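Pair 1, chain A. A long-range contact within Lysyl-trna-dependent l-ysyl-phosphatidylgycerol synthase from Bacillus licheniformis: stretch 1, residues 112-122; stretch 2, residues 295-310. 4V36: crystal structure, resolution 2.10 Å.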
# COMPACT_ATOMS: atom_id res chain seq x y z
N PHE A 112 1.39 0.72 20.76
CA PHE A 112 1.09 0.14 19.46
C PHE A 112 -0.33 -0.38 19.35
O PHE A 112 -0.90 -0.88 20.32
CB PHE A 112 2.09 -0.98 19.15
CG PHE A 112 3.52 -0.55 19.26
CD1 PHE A 112 4.12 0.20 18.26
CD2 PHE A 112 4.28 -0.90 20.37
CE1 PHE A 112 5.44 0.60 18.37
CE2 PHE A 112 5.60 -0.51 20.48
CZ PHE A 112 6.18 0.24 19.48
N PHE A 113 -0.90 -0.27 18.16
CA PHE A 113 -2.25 -0.72 17.89
C PHE A 113 -2.30 -1.41 16.53
O PHE A 113 -1.94 -0.81 15.51
CB PHE A 113 -3.23 0.46 17.94
CG PHE A 113 -4.62 0.11 17.49
CD1 PHE A 113 -5.49 -0.55 18.33
CD2 PHE A 113 -5.06 0.47 16.22
CE1 PHE A 113 -6.77 -0.87 17.93
CE2 PHE A 113 -6.34 0.15 15.81
CZ PHE A 113 -7.19 -0.52 16.66
N LYS A 114 -2.76 -2.66 16.51
CA LYS A 114 -2.77 -3.44 15.27
C LYS A 114 -3.87 -2.96 14.33
O LYS A 114 -5.06 -3.04 14.64
CB LYS A 114 -2.95 -4.93 15.58
CG LYS A 114 -2.53 -5.84 14.44
CD LYS A 114 -2.38 -7.28 14.90
CE LYS A 114 -1.78 -8.15 13.81
NZ LYS A 114 -1.61 -9.56 14.25
N LEU A 115 -3.46 -2.48 13.16
CA LEU A 115 -4.38 -1.92 12.17
C LEU A 115 -4.99 -3.01 11.29
O LEU A 115 -6.13 -2.89 10.84
CB LEU A 115 -3.65 -0.90 11.29
CG LEU A 115 -3.01 0.29 12.01
CD1 LEU A 115 -1.95 0.92 11.14
CD2 LEU A 115 -4.08 1.31 12.39
N GLY A 116 -4.22 -4.07 11.06
CA GLY A 116 -4.65 -5.14 10.18
C GLY A 116 -3.46 -6.00 9.79
O GLY A 116 -2.38 -5.87 10.37
N GLU A 117 -3.66 -6.87 8.81
CA GLU A 117 -2.59 -7.75 8.36
C GLU A 117 -2.50 -7.77 6.84
O GLU A 117 -3.52 -7.75 6.14
CB GLU A 117 -2.81 -9.17 8.89
CG GLU A 117 -2.59 -9.31 10.39
CD GLU A 117 -3.00 -10.68 10.92
OE1 GLU A 117 -4.14 -11.11 10.64
OE2 GLU A 117 -2.19 -11.31 11.62
N GLU A 118 -1.27 -7.79 6.33
CA GLU A 118 -1.04 -7.89 4.89
C GLU A 118 -1.04 -9.34 4.44
O GLU A 118 -0.39 -10.19 5.06
CB GLU A 118 0.29 -7.23 4.51
CG GLU A 118 0.28 -5.71 4.59
CD GLU A 118 1.60 -5.10 4.15
OE1 GLU A 118 2.61 -5.84 4.12
OE2 GLU A 118 1.62 -3.90 3.84
N ALA A 119 -1.78 -9.63 3.38
CA ALA A 119 -1.84 -10.97 2.83
C ALA A 119 -0.65 -11.24 1.92
O ALA A 119 -0.53 -10.67 0.84
CB ALA A 119 -3.14 -11.18 2.07
N ILE A 120 0.24 -12.12 2.38
CA ILE A 120 1.43 -12.48 1.60
C ILE A 120 1.29 -13.88 1.01
O ILE A 120 1.31 -14.87 1.74
CB ILE A 120 2.70 -12.42 2.46
CG1 ILE A 120 2.76 -11.11 3.25
CG2 ILE A 120 3.94 -12.60 1.60
CD1 ILE A 120 2.72 -9.88 2.37
N VAL A 121 1.14 -13.94 -0.31
CA VAL A 121 0.91 -15.21 -0.99
C VAL A 121 2.21 -15.82 -1.52
O VAL A 121 2.96 -15.17 -2.25
CB VAL A 121 -0.07 -15.04 -2.16
CG1 VAL A 121 -0.20 -16.34 -2.94
CG2 VAL A 121 -1.43 -14.59 -1.65
N ASP A 122 2.47 -17.07 -1.14
CA ASP A 122 3.61 -17.81 -1.64
C ASP A 122 3.37 -18.20 -3.10
O ASP A 122 2.51 -19.02 -3.39
CB ASP A 122 3.87 -19.05 -0.78
CG ASP A 122 5.23 -19.68 -1.03
OD1 ASP A 122 5.79 -19.52 -2.14
OD2 ASP A 122 5.76 -20.33 -0.10
N LEU A 295 -12.95 -7.16 2.55
CA LEU A 295 -13.22 -8.48 3.12
C LEU A 295 -11.93 -9.28 3.28
O LEU A 295 -11.21 -9.52 2.31
CB LEU A 295 -14.21 -9.25 2.24
CG LEU A 295 -15.58 -8.61 2.05
CD1 LEU A 295 -16.46 -9.48 1.16
CD2 LEU A 295 -16.26 -8.37 3.40
N ARG A 296 -11.65 -9.67 4.52
CA ARG A 296 -10.49 -10.50 4.82
C ARG A 296 -10.58 -11.84 4.10
O ARG A 296 -9.57 -12.41 3.69
CB ARG A 296 -10.37 -10.71 6.33
CG ARG A 296 -9.23 -11.63 6.77
CD ARG A 296 -9.26 -11.83 8.28
NE ARG A 296 -8.23 -12.77 8.73
CZ ARG A 296 -7.02 -12.41 9.15
NH1 ARG A 296 -6.68 -11.12 9.17
NH2 ARG A 296 -6.15 -13.33 9.54
N SER A 297 -11.81 -12.34 3.95
CA SER A 297 -12.06 -13.62 3.31
C SER A 297 -11.63 -13.64 1.84
O SER A 297 -11.27 -14.69 1.31
CB SER A 297 -13.54 -13.99 3.42
OG SER A 297 -14.35 -13.04 2.74
N PHE A 298 -11.68 -12.48 1.20
CA PHE A 298 -11.28 -12.36 -0.20
C PHE A 298 -9.81 -12.72 -0.37
O PHE A 298 -9.44 -13.43 -1.31
CB PHE A 298 -11.53 -10.94 -0.72
CG PHE A 298 -11.08 -10.73 -2.14
CD1 PHE A 298 -11.89 -11.08 -3.20
CD2 PHE A 298 -9.84 -10.17 -2.41
CE1 PHE A 298 -11.48 -10.88 -4.50
CE2 PHE A 298 -9.42 -9.98 -3.71
CZ PHE A 298 -10.25 -10.33 -4.76
N LYS A 299 -8.97 -12.24 0.54
CA LYS A 299 -7.54 -12.51 0.49
C LYS A 299 -7.20 -13.85 1.14
O LYS A 299 -6.23 -14.50 0.76
CB LYS A 299 -6.76 -11.39 1.19
CG LYS A 299 -7.06 -10.00 0.66
CD LYS A 299 -6.18 -8.96 1.33
CE LYS A 299 -6.49 -7.56 0.83
NZ LYS A 299 -6.36 -7.46 -0.64
N GLU A 300 -8.02 -14.25 2.10
CA GLU A 300 -7.75 -15.46 2.89
C GLU A 300 -7.84 -16.73 2.04
O GLU A 300 -7.15 -17.71 2.32
CB GLU A 300 -8.72 -15.54 4.07
CG GLU A 300 -8.15 -16.21 5.31
CD GLU A 300 -8.10 -17.72 5.19
OE1 GLU A 300 -8.93 -18.30 4.47
OE2 GLU A 300 -7.21 -18.34 5.83
N LYS A 301 -8.67 -16.70 1.01
CA LYS A 301 -8.88 -17.88 0.17
C LYS A 301 -7.66 -18.18 -0.71
O LYS A 301 -7.61 -19.21 -1.38
CB LYS A 301 -10.12 -17.71 -0.70
CG LYS A 301 -9.99 -16.66 -1.79
CD LYS A 301 -11.26 -16.59 -2.63
CE LYS A 301 -11.12 -15.61 -3.78
NZ LYS A 301 -10.88 -14.22 -3.31
N TYR A 302 -6.68 -17.29 -0.70
CA TYR A 302 -5.42 -17.52 -1.39
C TYR A 302 -4.40 -18.13 -0.44
O TYR A 302 -3.23 -18.30 -0.79
CB TYR A 302 -4.88 -16.22 -1.99
CG TYR A 302 -5.71 -15.70 -3.15
CD1 TYR A 302 -5.51 -16.18 -4.43
CD2 TYR A 302 -6.67 -14.72 -2.96
CE1 TYR A 302 -6.26 -15.71 -5.50
CE2 TYR A 302 -7.42 -14.24 -4.01
CZ TYR A 302 -7.22 -14.74 -5.28
OH TYR A 302 -7.96 -14.27 -6.34
N LYS A 303 -4.86 -18.47 0.76
CA LYS A 303 -4.02 -19.04 1.82
C LYS A 303 -2.71 -18.29 2.03
O LYS A 303 -1.63 -18.85 1.84
CB LYS A 303 -3.73 -20.51 1.52
CG LYS A 303 -4.77 -21.49 2.04
CD LYS A 303 -6.09 -21.36 1.30
CE LYS A 303 -7.17 -22.23 1.94
NZ LYS A 303 -7.43 -21.85 3.35
N PRO A 304 -2.80 -17.01 2.42
CA PRO A 304 -1.58 -16.20 2.57
C PRO A 304 -0.97 -16.29 3.96
O PRO A 304 -1.61 -16.80 4.89
CB PRO A 304 -2.08 -14.79 2.30
CG PRO A 304 -3.46 -14.80 2.89
CD PRO A 304 -4.00 -16.21 2.71
N VAL A 305 0.26 -15.81 4.10
CA VAL A 305 0.86 -15.62 5.41
C VAL A 305 0.61 -14.19 5.85
O VAL A 305 1.07 -13.24 5.21
CB VAL A 305 2.37 -15.91 5.39
CG1 VAL A 305 2.97 -15.67 6.77
CG2 VAL A 305 2.63 -17.34 4.93
N TRP A 306 -0.12 -14.03 6.95
CA TRP A 306 -0.51 -12.70 7.41
C TRP A 306 0.64 -11.96 8.08
O TRP A 306 1.32 -12.51 8.94
CB TRP A 306 -1.70 -12.79 8.37
CG TRP A 306 -2.92 -13.39 7.75
CD1 TRP A 306 -3.43 -14.64 7.96
CD2 TRP A 306 -3.80 -12.76 6.80
NE1 TRP A 306 -4.56 -14.83 7.20
CE2 TRP A 306 -4.81 -13.69 6.48
CE3 TRP A 306 -3.82 -11.50 6.19
CZ2 TRP A 306 -5.84 -13.40 5.59
CZ3 TRP A 306 -4.84 -11.22 5.30
CH2 TRP A 306 -5.83 -12.17 5.01
N ARG A 307 0.86 -10.72 7.66
CA ARG A 307 1.87 -9.87 8.28
C ARG A 307 1.24 -8.60 8.84
O ARG A 307 0.75 -7.75 8.09
CB ARG A 307 2.98 -9.52 7.28
CG ARG A 307 4.09 -8.67 7.88
CD ARG A 307 5.37 -8.73 7.07
NE ARG A 307 5.24 -8.09 5.76
CZ ARG A 307 5.51 -8.69 4.61
NH1 ARG A 307 5.92 -9.95 4.59
NH2 ARG A 307 5.37 -8.03 3.47
N GLY A 308 1.24 -8.48 10.16
CA GLY A 308 0.56 -7.39 10.84
C GLY A 308 1.17 -6.02 10.63
O GLY A 308 2.39 -5.87 10.54
N LYS A 309 0.30 -5.01 10.54
CA LYS A 309 0.73 -3.62 10.46
C LYS A 309 0.19 -2.88 11.68
O LYS A 309 -0.94 -3.12 12.11
CB LYS A 309 0.24 -2.97 9.16
CG LYS A 309 0.56 -3.78 7.91
CD LYS A 309 1.51 -3.04 6.99
CE LYS A 309 2.88 -2.86 7.63
NZ LYS A 309 3.83 -2.19 6.70
N TYR A 310 0.99 -1.97 12.23
CA TYR A 310 0.64 -1.34 13.50
C TYR A 310 0.67 0.18 13.46
O TYR A 310 1.41 0.78 12.68
CB TYR A 310 1.58 -1.84 14.60
CG TYR A 310 1.54 -3.33 14.83
CD1 TYR A 310 2.35 -4.18 14.08
CD2 TYR A 310 0.70 -3.89 15.78
CE1 TYR A 310 2.31 -5.55 14.28
CE2 TYR A 310 0.66 -5.25 15.99
CZ TYR A 310 1.47 -6.08 15.24
OH TYR A 310 1.43 -7.44 15.44
O HOH W 1 0.57 -18.73 0.64

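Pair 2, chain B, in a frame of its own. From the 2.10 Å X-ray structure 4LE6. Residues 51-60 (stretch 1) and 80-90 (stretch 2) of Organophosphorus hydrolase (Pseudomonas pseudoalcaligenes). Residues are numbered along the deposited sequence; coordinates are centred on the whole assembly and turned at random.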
# COMPACT_ATOMS: atom_id res chain seq x y z
N TYR B 51 2.58 -2.16 12.06
CA TYR B 51 3.95 -2.20 11.55
C TYR B 51 4.93 -2.19 12.71
O TYR B 51 4.81 -1.38 13.61
CB TYR B 51 4.15 -0.96 10.69
CG TYR B 51 5.46 -0.83 9.96
CD1 TYR B 51 5.85 -1.75 8.99
CD2 TYR B 51 6.29 0.27 10.19
CE1 TYR B 51 7.05 -1.59 8.29
CE2 TYR B 51 7.48 0.43 9.48
CZ TYR B 51 7.85 -0.50 8.55
OH TYR B 51 9.04 -0.31 7.86
N ASP B 52 5.92 -3.10 12.69
CA ASP B 52 6.96 -3.10 13.72
C ASP B 52 8.18 -2.31 13.33
O ASP B 52 8.99 -1.95 14.20
CB ASP B 52 7.42 -4.52 14.08
CG ASP B 52 8.13 -4.56 15.43
OD1 ASP B 52 7.58 -3.99 16.41
OD2 ASP B 52 9.24 -5.11 15.51
N GLY B 53 8.34 -2.09 12.03
CA GLY B 53 9.55 -1.51 11.49
C GLY B 53 10.12 -2.41 10.41
O GLY B 53 9.39 -3.21 9.81
N TYR B 54 11.42 -2.33 10.17
CA TYR B 54 12.05 -3.13 9.13
C TYR B 54 13.40 -3.65 9.57
O TYR B 54 14.01 -3.13 10.51
CB TYR B 54 12.25 -2.31 7.85
CG TYR B 54 13.15 -1.10 8.04
CD1 TYR B 54 14.54 -1.19 7.88
CD2 TYR B 54 12.63 0.13 8.42
CE1 TYR B 54 15.36 -0.10 8.08
CE2 TYR B 54 13.46 1.24 8.60
CZ TYR B 54 14.81 1.11 8.44
OH TYR B 54 15.63 2.21 8.62
N VAL B 55 13.87 -4.68 8.88
CA VAL B 55 15.22 -5.16 9.04
C VAL B 55 15.82 -5.41 7.63
O VAL B 55 15.13 -5.88 6.73
CB VAL B 55 15.25 -6.45 9.90
CG1 VAL B 55 14.38 -7.54 9.27
CG2 VAL B 55 16.67 -6.92 10.09
N ASP B 56 17.09 -5.07 7.44
CA ASP B 56 17.75 -5.33 6.16
C ASP B 56 18.29 -6.77 6.16
O ASP B 56 19.12 -7.11 7.00
CB ASP B 56 18.88 -4.34 5.94
CG ASP B 56 18.39 -2.90 5.72
OD1 ASP B 56 17.24 -2.68 5.23
OD2 ASP B 56 19.17 -1.98 6.03
N LEU B 57 17.79 -7.61 5.25
CA LEU B 57 18.26 -9.00 5.13
C LEU B 57 19.06 -9.19 3.83
O LEU B 57 18.59 -8.82 2.76
CB LEU B 57 17.06 -9.95 5.13
CG LEU B 57 16.19 -9.94 6.39
CD1 LEU B 57 15.05 -10.94 6.23
CD2 LEU B 57 17.01 -10.24 7.66
N PRO B 58 20.29 -9.73 3.92
CA PRO B 58 21.07 -9.99 2.69
C PRO B 58 20.35 -10.95 1.77
O PRO B 58 19.82 -11.96 2.24
CB PRO B 58 22.35 -10.68 3.20
CG PRO B 58 22.47 -10.26 4.62
CD PRO B 58 21.06 -10.05 5.13
N ALA B 59 20.36 -10.67 0.47
CA ALA B 59 19.71 -11.54 -0.50
C ALA B 59 20.35 -12.93 -0.49
O ALA B 59 19.73 -13.90 -0.92
CB ALA B 59 19.81 -10.92 -1.89
N SER B 60 21.59 -13.02 -0.02
CA SER B 60 22.32 -14.29 0.01
C SER B 60 21.68 -15.31 0.97
O SER B 60 22.02 -16.49 0.94
CB SER B 60 23.77 -14.06 0.44
OG SER B 60 23.82 -13.61 1.80
N ALA B 80 15.60 -3.01 -4.07
CA ALA B 80 17.04 -2.81 -3.99
C ALA B 80 17.62 -3.86 -3.06
O ALA B 80 16.96 -4.27 -2.10
CB ALA B 80 17.33 -1.41 -3.44
N SER B 81 18.84 -4.32 -3.35
CA SER B 81 19.45 -5.40 -2.58
C SER B 81 20.93 -5.14 -2.24
O SER B 81 21.56 -5.94 -1.55
CB SER B 81 19.35 -6.72 -3.36
OG SER B 81 19.88 -6.57 -4.67
N GLU B 82 21.47 -4.02 -2.72
CA GLU B 82 22.90 -3.74 -2.57
C GLU B 82 23.31 -3.64 -1.10
O GLU B 82 24.43 -3.98 -0.74
CB GLU B 82 23.28 -2.45 -3.31
CG GLU B 82 23.24 -2.58 -4.83
CD GLU B 82 23.43 -1.25 -5.53
OE1 GLU B 82 23.55 -0.21 -4.84
OE2 GLU B 82 23.47 -1.23 -6.78
N LYS B 83 22.40 -3.17 -0.26
CA LYS B 83 22.66 -3.05 1.18
C LYS B 83 21.71 -3.98 1.94
O LYS B 83 21.45 -3.78 3.13
CB LYS B 83 22.51 -1.59 1.61
CG LYS B 83 23.78 -0.76 1.39
CD LYS B 83 23.47 0.71 1.17
CE LYS B 83 24.63 1.61 1.57
NZ LYS B 83 24.18 3.00 1.80
N GLY B 84 21.22 -5.00 1.25
CA GLY B 84 20.28 -5.94 1.83
C GLY B 84 18.86 -5.60 1.45
O GLY B 84 18.57 -4.46 1.08
N VAL B 85 17.96 -6.58 1.54
CA VAL B 85 16.56 -6.38 1.22
C VAL B 85 15.83 -5.85 2.45
O VAL B 85 15.72 -6.53 3.47
CB VAL B 85 15.91 -7.70 0.77
CG1 VAL B 85 14.40 -7.54 0.56
CG2 VAL B 85 16.59 -8.20 -0.50
N GLN B 86 15.35 -4.63 2.36
CA GLN B 86 14.61 -4.05 3.47
C GLN B 86 13.31 -4.81 3.64
O GLN B 86 12.46 -4.80 2.76
CB GLN B 86 14.30 -2.58 3.20
CG GLN B 86 13.46 -1.93 4.30
CD GLN B 86 13.29 -0.44 4.05
OE1 GLN B 86 14.02 0.14 3.25
NE2 GLN B 86 12.32 0.16 4.69
N THR B 87 13.17 -5.46 4.79
CA THR B 87 12.09 -6.38 5.01
C THR B 87 11.23 -5.89 6.17
O THR B 87 11.72 -5.57 7.25
CB THR B 87 12.63 -7.78 5.31
OG1 THR B 87 13.40 -8.24 4.19
CG2 THR B 87 11.49 -8.76 5.56
N ALA B 88 9.92 -5.83 5.92
CA ALA B 88 8.94 -5.39 6.90
C ALA B 88 8.70 -6.49 7.91
O ALA B 88 8.89 -7.68 7.60
CB ALA B 88 7.62 -5.08 6.19
N VAL B 89 8.31 -6.09 9.11
CA VAL B 89 7.88 -7.01 10.15
C VAL B 89 6.51 -6.50 10.62
O VAL B 89 6.40 -5.38 11.11
CB VAL B 89 8.86 -7.02 11.32
CG1 VAL B 89 8.36 -7.92 12.45
CG2 VAL B 89 10.24 -7.48 10.85
N ASN B 90 5.48 -7.31 10.43
CA ASN B 90 4.12 -6.91 10.76
C ASN B 90 3.49 -7.78 11.85
O ASN B 90 3.85 -8.94 12.04
CB ASN B 90 3.23 -6.99 9.52
CG ASN B 90 3.82 -6.26 8.33
OD1 ASN B 90 4.30 -5.12 8.44
ND2 ASN B 90 3.76 -6.90 7.18
O HOH W 2 9.54 -1.29 5.42
O HOH W 3 18.18 -1.92 2.41
O HOH W 4 22.27 -2.76 5.96
O HOH W 5 21.91 -8.24 -0.19

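Pair 1 and pair 2 share an antiparallel two-stranded arrangement. The N-to-C directions of the strands make 147° in pair 1 and 146° in pair 2, and 14 central residues superpose with an RMSD of 1.0 Å. The backbone ladders correspond closely. A:Glu118 N and A:Arg307 O are hydrogen-bonded at 2.7 Å, as are the matched B:Val55 N and B:Thr87 O at 2.8 Å; one step on, A:Val305 N donates to A:Ile120 O at 2.7 Å and B:Val85 N to B:Leu57 O at 2.6 Å.

Both first strands are also irregular at the same place. In pair 1 a beta bulge lies between A:Lys114 and A:Gly116: A:Lys309 O accepts from A:Leu115 N (2.8 Å), while A:Lys309 N donates to A:Gly116 O (2.8 Å). One residue of the second strand thus serves two consecutive residues of the first. B:Val89 does the same, its O accepting from B:Asp52 N (2.8 Å) and its N donating to B:Gly53 O (3.2 Å). The matched glycines, A:Gly116 and B:Gly53, both have positive phi; at the angles of B:Gly53 a CB would be jammed against the preceding carbonyl O. Beside them, A:Leu115 CD1 lies 3.6 Å from A:Tyr310 C, whereas the matched B:Asp52 CB lies 3.9 Å from B:Val89 CG1.

On the face carrying A:Glu117, A:Ala119 and A:Trp306, pair 1 combines charge with apolar packing. A:Glu117 OE1 forms a salt bridge with A:Arg296 NH1 at 2.9 Å, tying the strand to the helix that precedes the second strand, and its OE2 pairs with A:Lys114 NZ at 3.2 Å. Opposite A:Glu117 sits A:Gly308, where a CB would clash with A:Lys114 CE. The matched B:Tyr54 and B:Ala88 are differently arranged: the tyrosine ring has B:Gln86 NE2 over one face, 3.7 Å from its CG, and B:Ala88 CB lies 4.1 Å from B:Tyr51 CE1, at that ring's edge. A:Tyr310 CE2 packs 3.6 Å from A:Lys114 CG; the matched B:Asn90 OD1 lies 3.7 Å from B:Tyr51 CD1.

The next matched pair along this face also differs in chemistry. A:Ala119 CB packs against A:Trp306 CZ3 and A:Pro304 CG, each 3.7 Å away. In pair 2 B:Asp56 and B:Gln86 take these places, with B:Asp56 OD1 3.6 Å from B:Gln86 CB, and water enters: one molecule donates to B:Gly84 O (2.9 Å) and, weakly, to B:Asp56 OD1 (3.1 Å). B:Gly84, matched to A:Pro304, leaves little space for a side chain, since a CB would lie tight against B:Asp56 CB.

On the other face, pair 1 is again charged where pair 2 is largely apolar. A:Glu118 OE1 forms a salt bridge with A:Arg307 NH2 at 3.6 Å, and its OE2 reaches A:Lys309 NZ only at a long 4.0 Å; A:Ile120 CD1 lies over one face of the A:Arg307 guanidinium, 3.4 Å from NH2. The counterparts B:Val55, B:Thr87 and B:Val89 are compact branched side chains, B:Val55 CG1 approaching B:Val89 CG2 at 4.4 Å. B:Leu57 CD1, in the place of the isoleucine, packs 3.8 Å from B:Thr87 OG1. A:Val305 and B:Val85 match in identity.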